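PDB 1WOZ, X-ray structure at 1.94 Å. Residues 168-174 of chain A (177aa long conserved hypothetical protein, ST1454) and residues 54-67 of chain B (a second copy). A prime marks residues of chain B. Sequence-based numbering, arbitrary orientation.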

# COMPACT_ATOMS: atom_id res chain seq x y z
N GLU A 168 0.99 21.46 10.18
CA GLU A 168 0.58 20.13 10.58
C GLU A 168 -0.87 20.18 11.06
O GLU A 168 -1.29 21.15 11.71
CB GLU A 168 1.43 19.63 11.75
CG GLU A 168 2.91 19.51 11.44
CD GLU A 168 3.19 18.50 10.35
OE1 GLU A 168 2.36 17.58 10.18
OE2 GLU A 168 4.23 18.61 9.68
N LYS A 169 -1.64 19.15 10.73
CA LYS A 169 -3.02 19.04 11.19
C LYS A 169 -2.89 18.17 12.44
O LYS A 169 -2.19 17.17 12.42
CB LYS A 169 -3.89 18.30 10.17
CG LYS A 169 -3.79 18.83 8.75
CD LYS A 169 -4.55 20.12 8.58
CE LYS A 169 -4.62 20.50 7.08
NZ LYS A 169 -5.57 21.61 6.86
N ILE A 170 -3.56 18.55 13.52
CA ILE A 170 -3.47 17.85 14.80
C ILE A 170 -4.81 17.31 15.36
O ILE A 170 -5.84 17.98 15.28
CB ILE A 170 -2.89 18.81 15.90
CG1 ILE A 170 -1.69 19.62 15.36
CG2 ILE A 170 -2.51 18.02 17.18
CD1 ILE A 170 -0.46 18.80 14.99
N TYR A 171 -4.76 16.10 15.90
CA TYR A 171 -5.90 15.49 16.58
C TYR A 171 -5.27 15.47 17.97
O TYR A 171 -4.60 14.51 18.38
CB TYR A 171 -6.17 14.07 16.12
CG TYR A 171 -7.36 13.47 16.85
CD1 TYR A 171 -8.66 13.73 16.42
CD2 TYR A 171 -7.18 12.67 17.99
CE1 TYR A 171 -9.76 13.21 17.10
CE2 TYR A 171 -8.28 12.14 18.68
CZ TYR A 171 -9.56 12.41 18.23
OH TYR A 171 -10.63 11.84 18.85
N ASP A 172 -5.46 16.58 18.67
CA ASP A 172 -4.85 16.85 19.96
C ASP A 172 -5.12 15.95 21.16
O ASP A 172 -6.24 15.91 21.67
CB ASP A 172 -5.16 18.30 20.33
CG ASP A 172 -4.04 18.94 21.10
OD1 ASP A 172 -3.52 18.27 22.02
OD2 ASP A 172 -3.69 20.10 20.78
N ILE A 173 -4.07 15.28 21.63
CA ILE A 173 -4.21 14.40 22.80
C ILE A 173 -3.51 15.00 24.02
O ILE A 173 -3.39 14.35 25.05
CB ILE A 173 -3.62 12.99 22.53
CG1 ILE A 173 -2.14 13.10 22.16
CG2 ILE A 173 -4.43 12.31 21.47
CD1 ILE A 173 -1.39 11.81 22.25
N GLY A 174 -3.04 16.24 23.90
CA GLY A 174 -2.42 16.90 25.03
C GLY A 174 -0.94 16.75 25.27
O GLY A 174 -0.42 17.26 26.27
N LEU B 54 -12.54 14.51 2.91
CA LEU B 54 -11.50 13.58 3.32
C LEU B 54 -10.83 14.02 4.63
O LEU B 54 -10.47 13.18 5.46
CB LEU B 54 -10.46 13.43 2.20
CG LEU B 54 -10.99 12.68 0.97
CD1 LEU B 54 -10.00 12.83 -0.18
CD2 LEU B 54 -11.24 11.20 1.32
N GLU B 55 -10.64 15.32 4.82
CA GLU B 55 -10.03 15.79 6.06
C GLU B 55 -10.92 15.44 7.25
O GLU B 55 -10.41 15.11 8.32
CB GLU B 55 -9.72 17.29 6.00
CG GLU B 55 -8.44 17.55 5.20
CD GLU B 55 -8.28 18.99 4.74
OE1 GLU B 55 -9.21 19.78 4.94
OE2 GLU B 55 -7.21 19.31 4.17
N ARG B 56 -12.24 15.49 7.07
CA ARG B 56 -13.16 15.12 8.15
C ARG B 56 -13.04 13.61 8.44
O ARG B 56 -13.08 13.18 9.60
CB ARG B 56 -14.62 15.47 7.79
CG ARG B 56 -15.66 14.80 8.70
CD ARG B 56 -17.02 15.45 8.52
NE ARG B 56 -18.06 14.77 9.30
CZ ARG B 56 -19.31 15.20 9.38
NH1 ARG B 56 -19.67 16.31 8.73
NH2 ARG B 56 -20.20 14.54 10.11
N VAL B 57 -12.92 12.81 7.39
CA VAL B 57 -12.74 11.38 7.58
C VAL B 57 -11.47 11.09 8.42
O VAL B 57 -11.49 10.23 9.29
CB VAL B 57 -12.60 10.61 6.22
CG1 VAL B 57 -12.21 9.15 6.48
CG2 VAL B 57 -13.94 10.66 5.45
N GLN B 58 -10.37 11.78 8.16
CA GLN B 58 -9.15 11.54 8.93
C GLN B 58 -9.36 11.79 10.43
O GLN B 58 -8.90 11.03 11.28
CB GLN B 58 -8.02 12.43 8.44
CG GLN B 58 -7.61 12.21 7.00
CD GLN B 58 -6.31 12.92 6.73
OE1 GLN B 58 -6.27 14.13 6.63
NE2 GLN B 58 -5.22 12.16 6.66
N VAL B 59 -10.06 12.86 10.75
CA VAL B 59 -10.33 13.16 12.15
C VAL B 59 -11.17 12.01 12.72
O VAL B 59 -10.88 11.50 13.82
CB VAL B 59 -11.12 14.48 12.28
CG1 VAL B 59 -11.65 14.64 13.71
CG2 VAL B 59 -10.21 15.66 11.87
N GLU B 60 -12.20 11.59 11.98
CA GLU B 60 -13.08 10.52 12.45
C GLU B 60 -12.38 9.17 12.57
O GLU B 60 -12.77 8.34 13.40
CB GLU B 60 -14.36 10.45 11.59
CG GLU B 60 -15.13 11.77 11.67
CD GLU B 60 -16.44 11.83 10.87
OE1 GLU B 60 -16.73 10.94 10.04
OE2 GLU B 60 -17.18 12.80 11.10
N LEU B 61 -11.32 8.94 11.78
CA LEU B 61 -10.56 7.70 11.93
C LEU B 61 -9.86 7.77 13.30
O LEU B 61 -9.68 6.74 13.97
CB LEU B 61 -9.53 7.50 10.81
CG LEU B 61 -10.17 7.20 9.44
CD1 LEU B 61 -9.09 6.89 8.42
CD2 LEU B 61 -11.12 5.99 9.56
N PHE B 62 -9.43 8.96 13.71
CA PHE B 62 -8.80 9.06 15.04
C PHE B 62 -9.89 8.82 16.10
O PHE B 62 -9.64 8.20 17.12
CB PHE B 62 -8.16 10.44 15.27
CG PHE B 62 -6.74 10.52 14.78
CD1 PHE B 62 -6.45 10.91 13.48
CD2 PHE B 62 -5.68 10.16 15.63
CE1 PHE B 62 -5.12 10.93 13.02
CE2 PHE B 62 -4.36 10.18 15.16
CZ PHE B 62 -4.09 10.57 13.85
N GLU B 63 -11.11 9.30 15.85
CA GLU B 63 -12.17 9.05 16.82
C GLU B 63 -12.49 7.56 16.90
O GLU B 63 -12.78 7.02 17.98
CB GLU B 63 -13.42 9.86 16.44
CG GLU B 63 -13.18 11.36 16.59
CD GLU B 63 -14.44 12.20 16.40
OE1 GLU B 63 -14.48 13.30 16.96
OE2 GLU B 63 -15.36 11.79 15.67
N ILE B 64 -12.44 6.88 15.75
CA ILE B 64 -12.68 5.45 15.72
C ILE B 64 -11.60 4.76 16.54
O ILE B 64 -11.88 3.82 17.30
CB ILE B 64 -12.66 4.90 14.24
CG1 ILE B 64 -13.93 5.36 13.53
CG2 ILE B 64 -12.44 3.39 14.23
CD1 ILE B 64 -14.03 4.94 12.07
N GLY B 65 -10.36 5.21 16.39
CA GLY B 65 -9.29 4.61 17.18
C GLY B 65 -9.50 4.80 18.68
O GLY B 65 -9.19 3.91 19.48
N GLU B 66 -10.04 5.94 19.08
CA GLU B 66 -10.28 6.18 20.50
C GLU B 66 -11.45 5.35 20.99
O GLU B 66 -11.44 4.85 22.12
CB GLU B 66 -10.53 7.67 20.77
CG GLU B 66 -9.31 8.52 20.43
CD GLU B 66 -9.23 9.83 21.19
OE1 GLU B 66 -10.17 10.66 21.11
OE2 GLU B 66 -8.19 10.03 21.86
N ASP B 67 -12.46 5.18 20.14
CA ASP B 67 -13.61 4.35 20.48
C ASP B 67 -13.04 2.96 20.78
O ASP B 67 -13.22 2.42 21.88
CB ASP B 67 -14.59 4.29 19.28
CG ASP B 67 -15.85 3.49 19.57
OD1 ASP B 67 -15.81 2.53 20.36
OD2 ASP B 67 -16.89 3.81 18.97
O HOH W 1 -6.43 22.48 4.71

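This is a small contact between two copies of the protein in which one aromatic side chain, Tyr171, lies obliquely against a helix, packs its ring on Phe62′ and ties its hydroxyl to a carboxylate, while a looser, water-assisted salt bridge lies nearer the start of both stretches. The extended segment of chain A runs roughly along the helix, the two directions differing by 23°, and together they bury 335 Å². Side chains alternate along an extended chain, so Lys169, Tyr171 and Ile173 point their CA-to-CB bonds toward the helix, whereas that of Ile170 points away.

Tyr171 has far more of its surface covered by the helix than Lys169 or Ile173 has. With chi1 at 180° (t), its side chain lies obliquely against the helix, and the planes of the Tyr171 and Phe62′ rings are nearly parallel, at 19°. The rings are slid apart, however, with centroids 5.0 Å from each other, and barely overlap. One face of each ring meets the other residue's CB methylene instead: Phe62′ CB sits 3.4 Å from the centroid of the Tyr171 ring, almost on its normal, and Tyr171 CB sits 4.0 Å from the centroid of the Phe62′ ring. These reciprocal CH-pi contacts suit two aromatic residues, each of which offers a flat face and a CB hydrogen donor. Val59′, one helical turn before Glu63′, adds an aliphatic surface, its CG1 lying 4.1 Å from Tyr171 CD1.

The far end of the tyrosine is polar. Tyr171 OH donates a short hydrogen bond to Glu66′ OE1, at 2.6 Å, with the acceptor near the plane of the ring. A phenol directs its hydrogen close to that plane, so the carboxylate is well placed to receive it. Glu66′ OE2 is hydrogen-bonded elsewhere in the structure, which leaves both carboxylate oxygens engaged. Tyr171 OH also lies 3.4 Å from Glu63′ CG, so the methylene part of that glutamate packs beside the hydroxyl. Phe62′ and Glu66′ are four residues apart, close to one turn, and thus lie on the same side of the helix, matching the tyrosine's apolar face and polar tip.

At the other end, Lys169 NZ and Glu55′ OE2 form a long salt bridge of 3.9 Å. A water reinforces it, accepting from Lys169 NZ at 2.5 Å and donating a weak hydrogen bond to Glu55′ OE2 at 3.3 Å. Long, flexible side chains suit this more open edge of the contact, where charge attraction can act without close packing.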